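Local coordinates for EcmrR transcriptional regulator (Escherichia coli, PDB 6WL5), which regulates transcription as a multidrug-sensing member of the MerR family, its C-terminal GyrI-like domain binding cetyl-trimethyl-ammonium and probably other lipophilic cations, at residues P12-Y17 and P52-T57; E72-V77 and Q90-I95; Q118-N123 and F154-V159. All coordinates share one frame; numbering follows the deposited sequence.

Contact 1: P12-Y17 and P52-T57; sequences PECIVY and PAYCFT. With 16A (cetyl-trimethyl-ammonium), chain F.
The Tyr54 ring carries Phe56 over the centre of one face, with Phe56 CD1 riding 3.5 Å above the plane, while the thiol of Cys14 meets Tyr54 obliquely. Cys14 SG lies 3.9 Å from Tyr54 CD2 and also sits at the edge of the Phe56 ring, near its plane, 5.4 Å from the ring centroid. One sulfur thus makes sulfur-aromatic contacts with two rings. Its position follows from the first torsion of Cys14 (chi1 59°), which turns SG over the main chain, toward the two rings. Val16 adds a methyl: Val16 CG1 stands 4.1 Å from Phe56 CZ, and the two side chains cross at about a right angle. Strands 7-23 and 55-59 are not direct neighbours in the antiparallel sheet of this GyrI-like domain; strand 69-77 runs between them, pairing with both, and the side chains meet across it above one sheet face. The Tyr54 hydroxyl is held by Gln153 and Arg132. Cys55, the residue between the two aromatics, serves the ligand pocket instead: with chi1 175°, its SG packs 3.8 Å from C15 of cetyl-trimethyl-ammonium, and its CB touches the methyls C17 and C19 of the ammonium head.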
loop_
_atom_site.group_PDB
_atom_site.type_symbol
_atom_site.label_atom_id
_atom_site.label_comp_id
_atom_site.label_asym_id
_atom_site.label_seq_id
_atom_site.Cartn_x
_atom_site.Cartn_y
_atom_site.Cartn_z
ATOM N N PRO A 12 6.599 -11.801 -1.782
ATOM C CA PRO A 12 6.570 -12.395 -3.123
ATOM C C PRO A 12 5.740 -11.570 -4.095
ATOM O O PRO A 12 4.946 -10.699 -3.714
ATOM C CB PRO A 12 5.920 -13.764 -2.902
ATOM C CG PRO A 12 5.718 -13.896 -1.415
ATOM C CD PRO A 12 5.837 -12.586 -0.789
ATOM N N GLU A 13 5.931 -11.867 -5.378
ATOM C CA GLU A 13 5.104 -11.239 -6.399
ATOM C C GLU A 13 3.632 -11.590 -6.204
ATOM O O GLU A 13 3.270 -12.639 -5.659
ATOM C CB GLU A 13 5.600 -11.606 -7.799
ATOM C CG GLU A 13 5.199 -12.951 -8.290
ATOM C CD GLU A 13 5.672 -13.199 -9.701
ATOM O OE1 GLU A 13 5.005 -13.982 -10.374
ATOM O OE2 GLU A 13 6.690 -12.620 -10.137
ATOM N N CYS A 14 2.774 -10.674 -6.637
ATOM C CA CYS A 14 1.337 -10.897 -6.594
ATOM C C CYS A 14 0.687 -10.288 -7.821
ATOM O O CYS A 14 1.235 -9.392 -8.457
ATOM C CB CYS A 14 0.717 -10.295 -5.339
ATOM S SG CYS A 14 0.945 -8.510 -5.137
ATOM N N ILE A 15 -0.488 -10.819 -8.162
ATOM C CA ILE A 15 -1.346 -10.257 -9.192
ATOM C C ILE A 15 -2.313 -9.339 -8.482
ATOM O O ILE A 15 -2.870 -9.713 -7.441
ATOM C CB ILE A 15 -2.138 -11.359 -9.910
ATOM C CG1 ILE A 15 -1.205 -12.443 -10.444
ATOM C CG2 ILE A 15 -3.025 -10.753 -11.020
ATOM C CD1 ILE A 15 -1.950 -13.694 -10.878
ATOM N N VAL A 16 -2.511 -8.143 -9.034
ATOM C CA VAL A 16 -3.430 -7.177 -8.467
ATOM C C VAL A 16 -4.312 -6.595 -9.564
ATOM O O VAL A 16 -3.958 -6.573 -10.746
ATOM C CB VAL A 16 -2.699 -6.013 -7.752
ATOM C CG1 VAL A 16 -1.757 -6.541 -6.691
ATOM C CG2 VAL A 16 -1.968 -5.079 -8.735
ATOM N N TYR A 17 -5.447 -6.050 -9.142
ATOM C CA TYR A 17 -6.085 -4.982 -9.888
ATOM C C TYR A 17 -5.665 -3.668 -9.266
ATOM O O TYR A 17 -5.307 -3.625 -8.083
ATOM C CB TYR A 17 -7.600 -5.129 -9.983
ATOM C CG TYR A 17 -8.412 -5.086 -8.725
ATOM C CD1 TYR A 17 -8.790 -3.879 -8.146
ATOM C CD2 TYR A 17 -8.857 -6.263 -8.142
ATOM C CE1 TYR A 17 -9.588 -3.861 -7.001
ATOM C CE2 TYR A 17 -9.637 -6.247 -7.014
ATOM C CZ TYR A 17 -9.987 -5.057 -6.448
ATOM O OH TYR A 17 -10.776 -5.112 -5.339
ATOM N N PRO A 52 -4.350 -14.834 2.685
ATOM C CA PRO A 52 -4.755 -13.536 3.243
ATOM C C PRO A 52 -4.772 -12.426 2.204
ATOM O O PRO A 52 -4.085 -12.512 1.182
ATOM C CB PRO A 52 -3.664 -13.216 4.268
ATOM C CG PRO A 52 -2.530 -14.123 3.944
ATOM C CD PRO A 52 -3.051 -15.295 3.197
ATOM N N ALA A 53 -5.539 -11.380 2.510
ATOM C CA ALA A 53 -5.638 -10.221 1.662
ATOM C C ALA A 53 -4.288 -9.497 1.591
ATOM O O ALA A 53 -3.464 -9.544 2.511
ATOM C CB ALA A 53 -6.681 -9.258 2.236
ATOM N N TYR A 54 -4.088 -8.764 0.500
ATOM C CA TYR A 54 -2.957 -7.840 0.394
ATOM C C TYR A 54 -3.441 -6.643 -0.415
ATOM O O TYR A 54 -3.598 -6.723 -1.635
ATOM C CB TYR A 54 -1.760 -8.512 -0.259
ATOM C CG TYR A 54 -0.453 -7.728 -0.282
ATOM C CD1 TYR A 54 -0.155 -6.757 0.659
ATOM C CD2 TYR A 54 0.509 -7.995 -1.259
ATOM C CE1 TYR A 54 1.065 -6.067 0.638
ATOM C CE2 TYR A 54 1.712 -7.307 -1.301
ATOM C CZ TYR A 54 1.994 -6.342 -0.356
ATOM O OH TYR A 54 3.228 -5.674 -0.459
ATOM N N CYS A 55 -3.708 -5.548 0.276
ATOM C CA CYS A 55 -4.363 -4.374 -0.288
ATOM C C CYS A 55 -3.496 -3.193 0.091
ATOM O O CYS A 55 -3.261 -2.971 1.272
ATOM C CB CYS A 55 -5.749 -4.235 0.330
ATOM S SG CYS A 55 -6.604 -2.736 -0.185
ATOM N N PHE A 56 -2.974 -2.470 -0.903
ATOM C CA PHE A 56 -1.918 -1.519 -0.586
ATOM C C PHE A 56 -1.857 -0.410 -1.620
ATOM O O PHE A 56 -2.285 -0.562 -2.779
ATOM C CB PHE A 56 -0.538 -2.200 -0.508
ATOM C CG PHE A 56 -0.155 -2.944 -1.748
ATOM C CD1 PHE A 56 -0.608 -4.238 -1.951
ATOM C CD2 PHE A 56 0.670 -2.375 -2.710
ATOM C CE1 PHE A 56 -0.274 -4.966 -3.092
ATOM C CE2 PHE A 56 1.036 -3.102 -3.852
ATOM C CZ PHE A 56 0.565 -4.411 -4.034
ATOM N N THR A 57 -1.352 0.725 -1.171
ATOM C CA THR A 57 -1.043 1.838 -2.048
ATOM C C THR A 57 0.455 1.824 -2.338
ATOM O O THR A 57 1.273 1.726 -1.420
ATOM C CB THR A 57 -1.410 3.166 -1.388
ATOM O OG1 THR A 57 -2.823 3.176 -1.165
ATOM C CG2 THR A 57 -0.995 4.380 -2.258
HETATM C C1 16A F . -21.529 6.710 7.524
HETATM C C2 16A F . -20.045 6.649 7.754
HETATM C C3 16A F . -19.478 6.223 6.414
HETATM C C4 16A F . -18.185 5.486 6.618
HETATM C C5 16A F . -17.752 4.938 5.282
HETATM C C6 16A F . -16.962 3.677 5.488
HETATM C C7 16A F . -16.556 3.110 4.158
HETATM C C8 16A F . -15.621 1.956 4.337
HETATM C C9 16A F . -15.219 1.373 2.995
HETATM C C10 16A F . -13.907 0.652 3.166
HETATM C C11 16A F . -13.102 0.431 1.879
HETATM C C12 16A F . -11.731 0.007 2.423
HETATM C C13 16A F . -10.703 -0.526 1.435
HETATM C C14 16A F . -9.549 -1.319 2.108
HETATM C C15 16A F . -9.772 -2.812 1.896
HETATM C C16 16A F . -10.001 -3.690 3.124
HETATM N N1 16A F . -9.155 -4.902 3.096
HETATM C C17 16A F . -7.794 -4.598 3.551
HETATM C C18 16A F . -9.771 -5.862 4.016
HETATM C C19 16A F . -9.041 -5.546 1.780
#

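Contact 2: E72-V77 and Q90-I95; sequences EFCEAV and QVIPAI
Segments 72-77 and 90-95 lie one strand apart, Cys74 and Ile92 being their nearest CA atoms at 8.9 Å, so that side chains, with one water, bridge them. Glu72 and Gln90 reach for each other from opposite directions, both chains extended beyond CG. Gln90 NE2 donates to Glu72 OE2 over 2.9 Å, a bent bond with an N-H...O angle of 143°. The acceptor lies in the amide plane of Gln90, but the N-H comes down on OE2 from above the carboxylate, 60° out of its plane, and the two flat groups are turned 71° apart. A water closes the other side of the pair, donating to Glu72 OE1 at 2.7 Å and to Gln90 OE1 at 3.0 Å; together, the direct bond and the water should fix the rotation of both end groups. Each has a further partner: His60 NE2 bonds Glu72 OE1, and Ser18 OG bonds Gln90 NE2. An imidazole beside this buried carboxylate would probably favour its charged form. Further along, the contact turns apolar, with Cys74 SG 4.3 Å from Ile92 CD1. Strand 7-23 separates the two segments in the antiparallel sheet and supplies Val16 against Ile92. Strand 69-77 has as its other neighbour strand 55-59, whose Phe56 and Leu58 touch Cys74, while Arg132 of strand 132-137 packs on Ile92.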
loop_
_atom_site.group_PDB
_atom_site.type_symbol
_atom_site.label_atom_id
_atom_site.label_comp_id
_atom_site.label_asym_id
_atom_site.label_seq_id
_atom_site.Cartn_x
_atom_site.Cartn_y
_atom_site.Cartn_z
ATOM N N GLU A 72 -0.868 4.667 -6.474
ATOM C CA GLU A 72 -1.475 3.561 -7.204
ATOM C C GLU A 72 -2.104 2.599 -6.202
ATOM O O GLU A 72 -1.401 1.971 -5.401
ATOM C CB GLU A 72 -0.443 2.871 -8.095
ATOM C CG GLU A 72 -1.030 1.823 -9.007
ATOM C CD GLU A 72 -0.043 1.373 -10.069
ATOM O OE1 GLU A 72 1.155 1.305 -9.725
ATOM O OE2 GLU A 72 -0.466 1.082 -11.224
ATOM N N PHE A 73 -3.434 2.510 -6.231
ATOM C CA PHE A 73 -4.134 1.586 -5.371
ATOM C C PHE A 73 -4.080 0.198 -5.974
ATOM O O PHE A 73 -4.427 0.016 -7.153
ATOM C CB PHE A 73 -5.594 1.970 -5.228
ATOM C CG PHE A 73 -6.339 1.027 -4.383
ATOM C CD1 PHE A 73 -6.145 1.012 -3.024
ATOM C CD2 PHE A 73 -7.165 0.082 -4.957
ATOM C CE1 PHE A 73 -6.846 0.128 -2.226
ATOM C CE2 PHE A 73 -7.898 -0.797 -4.167
ATOM C CZ PHE A 73 -7.720 -0.779 -2.800
ATOM N N CYS A 74 -3.750 -0.784 -5.146
ATOM C CA CYS A 74 -3.620 -2.176 -5.566
ATOM C C CYS A 74 -4.329 -3.130 -4.617
ATOM O O CYS A 74 -4.303 -2.964 -3.404
ATOM C CB CYS A 74 -2.144 -2.581 -5.591
ATOM S SG CYS A 74 -1.088 -1.619 -6.676
ATOM N N GLU A 75 -4.959 -4.146 -5.177
ATOM C CA GLU A 75 -5.561 -5.181 -4.367
ATOM C C GLU A 75 -5.259 -6.519 -5.008
ATOM O O GLU A 75 -5.523 -6.729 -6.194
ATOM C CB GLU A 75 -7.069 -4.907 -4.235
ATOM C CG GLU A 75 -7.761 -5.719 -3.188
ATOM C CD GLU A 75 -8.976 -5.025 -2.569
ATOM O OE1 GLU A 75 -9.412 -5.537 -1.516
ATOM O OE2 GLU A 75 -9.529 -4.028 -3.150
ATOM N N ALA A 76 -4.723 -7.428 -4.212
ATOM C CA ALA A 76 -4.261 -8.711 -4.726
ATOM C C ALA A 76 -5.405 -9.691 -4.955
ATOM O O ALA A 76 -6.274 -9.882 -4.087
ATOM C CB ALA A 76 -3.253 -9.334 -3.762
ATOM N N VAL A 77 -5.339 -10.378 -6.100
ATOM C CA VAL A 77 -6.323 -11.363 -6.518
ATOM C C VAL A 77 -5.615 -12.665 -6.890
ATOM O O VAL A 77 -4.408 -12.710 -7.112
ATOM C CB VAL A 77 -7.180 -10.873 -7.712
ATOM C CG1 VAL A 77 -8.069 -9.695 -7.321
ATOM C CG2 VAL A 77 -6.282 -10.520 -8.876
ATOM N N GLN A 90 -2.117 -6.229 -13.164
ATOM C CA GLN A 90 -0.677 -6.269 -13.353
ATOM C C GLN A 90 -0.056 -7.144 -12.269
ATOM O O GLN A 90 -0.673 -7.445 -11.243
ATOM C CB GLN A 90 -0.089 -4.852 -13.362
ATOM C CG GLN A 90 -0.207 -4.136 -12.043
ATOM C CD GLN A 90 0.430 -2.760 -12.063
ATOM O OE1 GLN A 90 1.653 -2.610 -12.275
ATOM N NE2 GLN A 90 -0.376 -1.751 -11.807
ATOM N N VAL A 91 1.163 -7.596 -12.531
ATOM C CA VAL A 91 1.945 -8.327 -11.539
ATOM C C VAL A 91 2.839 -7.327 -10.824
ATOM O O VAL A 91 3.602 -6.601 -11.465
ATOM C CB VAL A 91 2.791 -9.424 -12.205
ATOM C CG1 VAL A 91 3.718 -10.075 -11.171
ATOM C CG2 VAL A 91 1.899 -10.454 -12.906
ATOM N N ILE A 92 2.748 -7.280 -9.499
ATOM C CA ILE A 92 3.598 -6.420 -8.684
ATOM C C ILE A 92 4.796 -7.260 -8.234
ATOM O O ILE A 92 4.594 -8.306 -7.598
ATOM C CB ILE A 92 2.830 -5.857 -7.482
ATOM C CG1 ILE A 92 1.599 -5.034 -7.919
ATOM C CG2 ILE A 92 3.750 -4.994 -6.622
ATOM C CD1 ILE A 92 1.882 -3.881 -8.848
ATOM N N PRO A 93 6.027 -6.857 -8.532
ATOM C CA PRO A 93 7.151 -7.782 -8.356
ATOM C C PRO A 93 7.504 -8.017 -6.895
ATOM O O PRO A 93 7.140 -7.256 -5.997
ATOM C CB PRO A 93 8.304 -7.095 -9.109
ATOM C CG PRO A 93 7.975 -5.615 -8.976
ATOM C CD PRO A 93 6.453 -5.564 -9.105
ATOM N N ALA A 94 8.210 -9.125 -6.678
ATOM C CA ALA A 94 8.764 -9.450 -5.370
ATOM C C ALA A 94 9.799 -8.418 -4.946
ATOM O O ALA A 94 10.556 -7.884 -5.767
ATOM C CB ALA A 94 9.468 -10.811 -5.432
ATOM N N ILE A 95 9.866 -8.171 -3.635
ATOM C CA ILE A 95 10.814 -7.218 -3.068
ATOM C C ILE A 95 11.298 -7.743 -1.728
ATOM O O ILE A 95 10.679 -8.608 -1.103
ATOM C CB ILE A 95 10.222 -5.811 -2.819
ATOM C CG1 ILE A 95 8.969 -5.895 -1.906
ATOM C CG2 ILE A 95 9.932 -5.127 -4.130
ATOM C CD1 ILE A 95 8.455 -4.539 -1.507
HETATM O O HOH W 1 2.980 -0.303 -10.949
#

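Contact 3: Q118-N123 and F154-V159; sequences QWVEDN and FPVEKV. With EDO (1,2-ethanediol), chain K.
Lys158 NZ donates to Asn123 O over 2.8 Å, tying the C-terminal part of helix 109-123 to the end of strand 149-158. The pairing is helix-on-sheet packing within the GyrI-like fold: the two segments run almost parallel, their axes 7° apart and 10.3 Å distant at closest approach. The ammonium group meets the carbonyl at a C=O...N angle of 156°, somewhat tilted from the carbonyl plane. It gets there because the lysine chain, starting with CG anti to its own N (chi1 -178°), bends once at chi2 and then runs straight. A cationic group near the C-terminal part of the helix would probably also suit the helix dipole.

Away from the polar bond, toward Phe154, the interface is apolar. Val120 and Val156 reach toward each other tip to tip, Val120 CG2 standing 3.9 Å from Val156 CG1. The same Val120 methyl lies at the edge of the Phe154 ring, near its plane and 4.2 Å from Phe154 CD2, so a single branch fills the angle between two strand side chains. Val98 of strand 88-103 touches both Val120 and Phe154. Glu121, on the same turn of helix, belongs to a pocket for cetyl-trimethyl-ammonium.

Within the helix, Trp119 O accepts from both the backbone N and the side-chain amide of Asn123. The amide bond, Asn123 ND2 to Trp119 O, measures 3.0 Å and is nearly straight. On the strand, an ethanediol, probably from the crystallisation liquor, bridges Lys158 N and Val156 O. Asn123 ND2 also lies over one face of the Trp119 ring, 3.2 Å above its plane and offset toward the rim.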
loop_
_atom_site.group_PDB
_atom_site.type_symbol
_atom_site.label_atom_id
_atom_site.label_comp_id
_atom_site.label_asym_id
_atom_site.label_seq_id
_atom_site.Cartn_x
_atom_site.Cartn_y
_atom_site.Cartn_z
ATOM N N GLN A 118 14.703 6.939 8.410
ATOM C CA GLN A 118 15.838 6.985 9.332
ATOM C C GLN A 118 16.468 5.606 9.506
ATOM O O GLN A 118 17.707 5.480 9.521
ATOM C CB GLN A 118 15.402 7.545 10.677
ATOM C CG GLN A 118 16.489 7.800 11.679
ATOM C CD GLN A 118 17.373 8.977 11.300
ATOM O OE1 GLN A 118 16.882 10.093 11.082
ATOM N NE2 GLN A 118 18.675 8.736 11.191
ATOM N N TRP A 119 15.638 4.571 9.607
ATOM C CA TRP A 119 16.154 3.220 9.767
ATOM C C TRP A 119 17.026 2.840 8.586
ATOM O O TRP A 119 18.092 2.242 8.751
ATOM C CB TRP A 119 14.979 2.245 9.898
ATOM C CG TRP A 119 15.439 0.837 10.252
ATOM C CD1 TRP A 119 15.472 0.288 11.496
ATOM C CD2 TRP A 119 15.914 -0.172 9.353
ATOM N NE1 TRP A 119 15.955 -0.999 11.437
ATOM C CE2 TRP A 119 16.235 -1.305 10.133
ATOM C CE3 TRP A 119 16.138 -0.216 7.966
ATOM C CZ2 TRP A 119 16.754 -2.472 9.577
ATOM C CZ3 TRP A 119 16.616 -1.374 7.410
ATOM C CH2 TRP A 119 16.938 -2.490 8.221
ATOM N N VAL A 120 16.567 3.140 7.382
ATOM C CA VAL A 120 17.328 2.796 6.188
ATOM C C VAL A 120 18.705 3.442 6.227
ATOM O O VAL A 120 19.736 2.779 5.984
ATOM C CB VAL A 120 16.511 3.178 4.946
ATOM C CG1 VAL A 120 17.341 3.141 3.743
ATOM C CG2 VAL A 120 15.320 2.219 4.774
ATOM N N GLU A 121 18.760 4.731 6.580
ATOM C CA GLU A 121 20.060 5.411 6.683
ATOM C C GLU A 121 20.935 4.789 7.773
ATOM O O GLU A 121 22.143 4.567 7.570
ATOM C CB GLU A 121 19.840 6.884 6.996
ATOM C CG GLU A 121 19.149 7.659 5.905
ATOM C CD GLU A 121 19.966 7.681 4.634
ATOM O OE1 GLU A 121 21.211 7.841 4.748
ATOM O OE2 GLU A 121 19.353 7.523 3.544
ATOM N N ASP A 122 20.352 4.533 8.943
ATOM C CA ASP A 122 21.120 4.097 10.104
ATOM C C ASP A 122 21.681 2.693 9.923
ATOM O O ASP A 122 22.686 2.347 10.546
ATOM C CB ASP A 122 20.210 4.060 11.343
ATOM C CG ASP A 122 19.852 5.438 11.872
ATOM O OD1 ASP A 122 20.483 6.427 11.471
ATOM O OD2 ASP A 122 18.918 5.527 12.711
ATOM N N ASN A 123 21.018 1.843 9.133
ATOM C CA ASN A 123 21.381 0.440 9.050
ATOM C C ASN A 123 22.032 0.064 7.732
ATOM O O ASN A 123 22.256 -1.121 7.488
ATOM C CB ASN A 123 20.149 -0.410 9.337
ATOM C CG ASN A 123 19.766 -0.359 10.778
ATOM O OD1 ASN A 123 20.316 -1.086 11.603
ATOM N ND2 ASN A 123 18.828 0.513 11.109
ATOM N N PHE A 154 9.084 -0.508 2.925
ATOM C CA PHE A 154 10.091 0.140 2.085
ATOM C C PHE A 154 10.903 -0.910 1.335
ATOM O O PHE A 154 11.643 -1.689 1.977
ATOM C CB PHE A 154 11.036 0.972 2.962
ATOM C CG PHE A 154 10.566 2.381 3.256
ATOM C CD1 PHE A 154 9.220 2.730 3.282
ATOM C CD2 PHE A 154 11.488 3.366 3.505
ATOM C CE1 PHE A 154 8.823 4.022 3.568
ATOM C CE2 PHE A 154 11.093 4.664 3.766
ATOM C CZ PHE A 154 9.755 4.991 3.796
ATOM N N PRO A 155 10.810 -0.980 0.007
ATOM C CA PRO A 155 11.688 -1.889 -0.755
ATOM C C PRO A 155 13.133 -1.446 -0.614
ATOM O O PRO A 155 13.458 -0.292 -0.876
ATOM C CB PRO A 155 11.183 -1.743 -2.200
ATOM C CG PRO A 155 9.798 -1.111 -2.075
ATOM C CD PRO A 155 9.929 -0.201 -0.876
ATOM N N VAL A 156 14.000 -2.360 -0.181
ATOM C CA VAL A 156 15.388 -1.997 0.083
ATOM C C VAL A 156 16.392 -3.028 -0.413
ATOM O O VAL A 156 16.067 -4.184 -0.685
ATOM C CB VAL A 156 15.645 -1.743 1.596
ATOM C CG1 VAL A 156 14.860 -0.553 2.103
ATOM C CG2 VAL A 156 15.290 -2.962 2.419
ATOM N N GLU A 157 17.643 -2.563 -0.510
ATOM C CA GLU A 157 18.821 -3.379 -0.759
ATOM C C GLU A 157 19.931 -2.916 0.174
ATOM O O GLU A 157 20.061 -1.723 0.458
ATOM C CB GLU A 157 19.190 -3.262 -2.247
ATOM C CG GLU A 157 18.052 -3.798 -3.122
ATOM C CD GLU A 157 18.297 -3.744 -4.605
ATOM O OE1 GLU A 157 19.249 -3.074 -5.037
ATOM O OE2 GLU A 157 17.506 -4.383 -5.337
ATOM N N LYS A 158 20.709 -3.873 0.678
ATOM C CA LYS A 158 21.809 -3.551 1.563
ATOM C C LYS A 158 22.913 -2.867 0.779
ATOM O O LYS A 158 23.247 -3.268 -0.342
ATOM C CB LYS A 158 22.325 -4.868 2.158
ATOM C CG LYS A 158 23.452 -4.750 3.157
ATOM C CD LYS A 158 22.999 -4.117 4.482
ATOM C CE LYS A 158 24.228 -3.765 5.341
ATOM N NZ LYS A 158 23.813 -3.377 6.739
ATOM N N VAL A 159 23.488 -1.831 1.365
ATOM C CA VAL A 159 24.551 -1.142 0.685
ATOM C C VAL A 159 25.839 -1.896 0.920
ATOM O O VAL A 159 26.591 -2.019 -0.015
ATOM C CB VAL A 159 24.677 0.299 1.078
ATOM C CG1 VAL A 159 25.962 0.890 0.450
ATOM C CG2 VAL A 159 23.469 1.041 0.594
ATOM O OXT VAL A 159 26.138 -2.386 2.013
HETATM C C1 EDO K . 19.106 -7.460 0.187
HETATM O O1 EDO K . 20.141 -6.486 -0.027
HETATM C C2 EDO K . 17.723 -6.855 -0.032
HETATM O O2 EDO K . 17.455 -6.597 -1.419
#

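Contacts 1 and 2 interlock in one part of the sheet, their centres about 5 Å apart: strand 69-77 runs between the partners of contact 1, and strand 7-23 between those of contact 2. Contact 3, its centre about 23 Å from that of contact 1 and about 22 Å from that of contact 2, lies farther from the chain's centre and joins a helix to strand 149-158 of the same sheet. Contact 2 is buried and pairs a carboxylate with an amide; contact 1 is partly buried, built of sulfur, rings and a methyl. Contact 3 combines a buried apolar centre with a lysine-to-carbonyl bond at its more exposed end. Ile95 packing on Pro155 connects contacts 2 and 3, and one segment of each contact carries a cetyl-trimethyl-ammonium pocket residue.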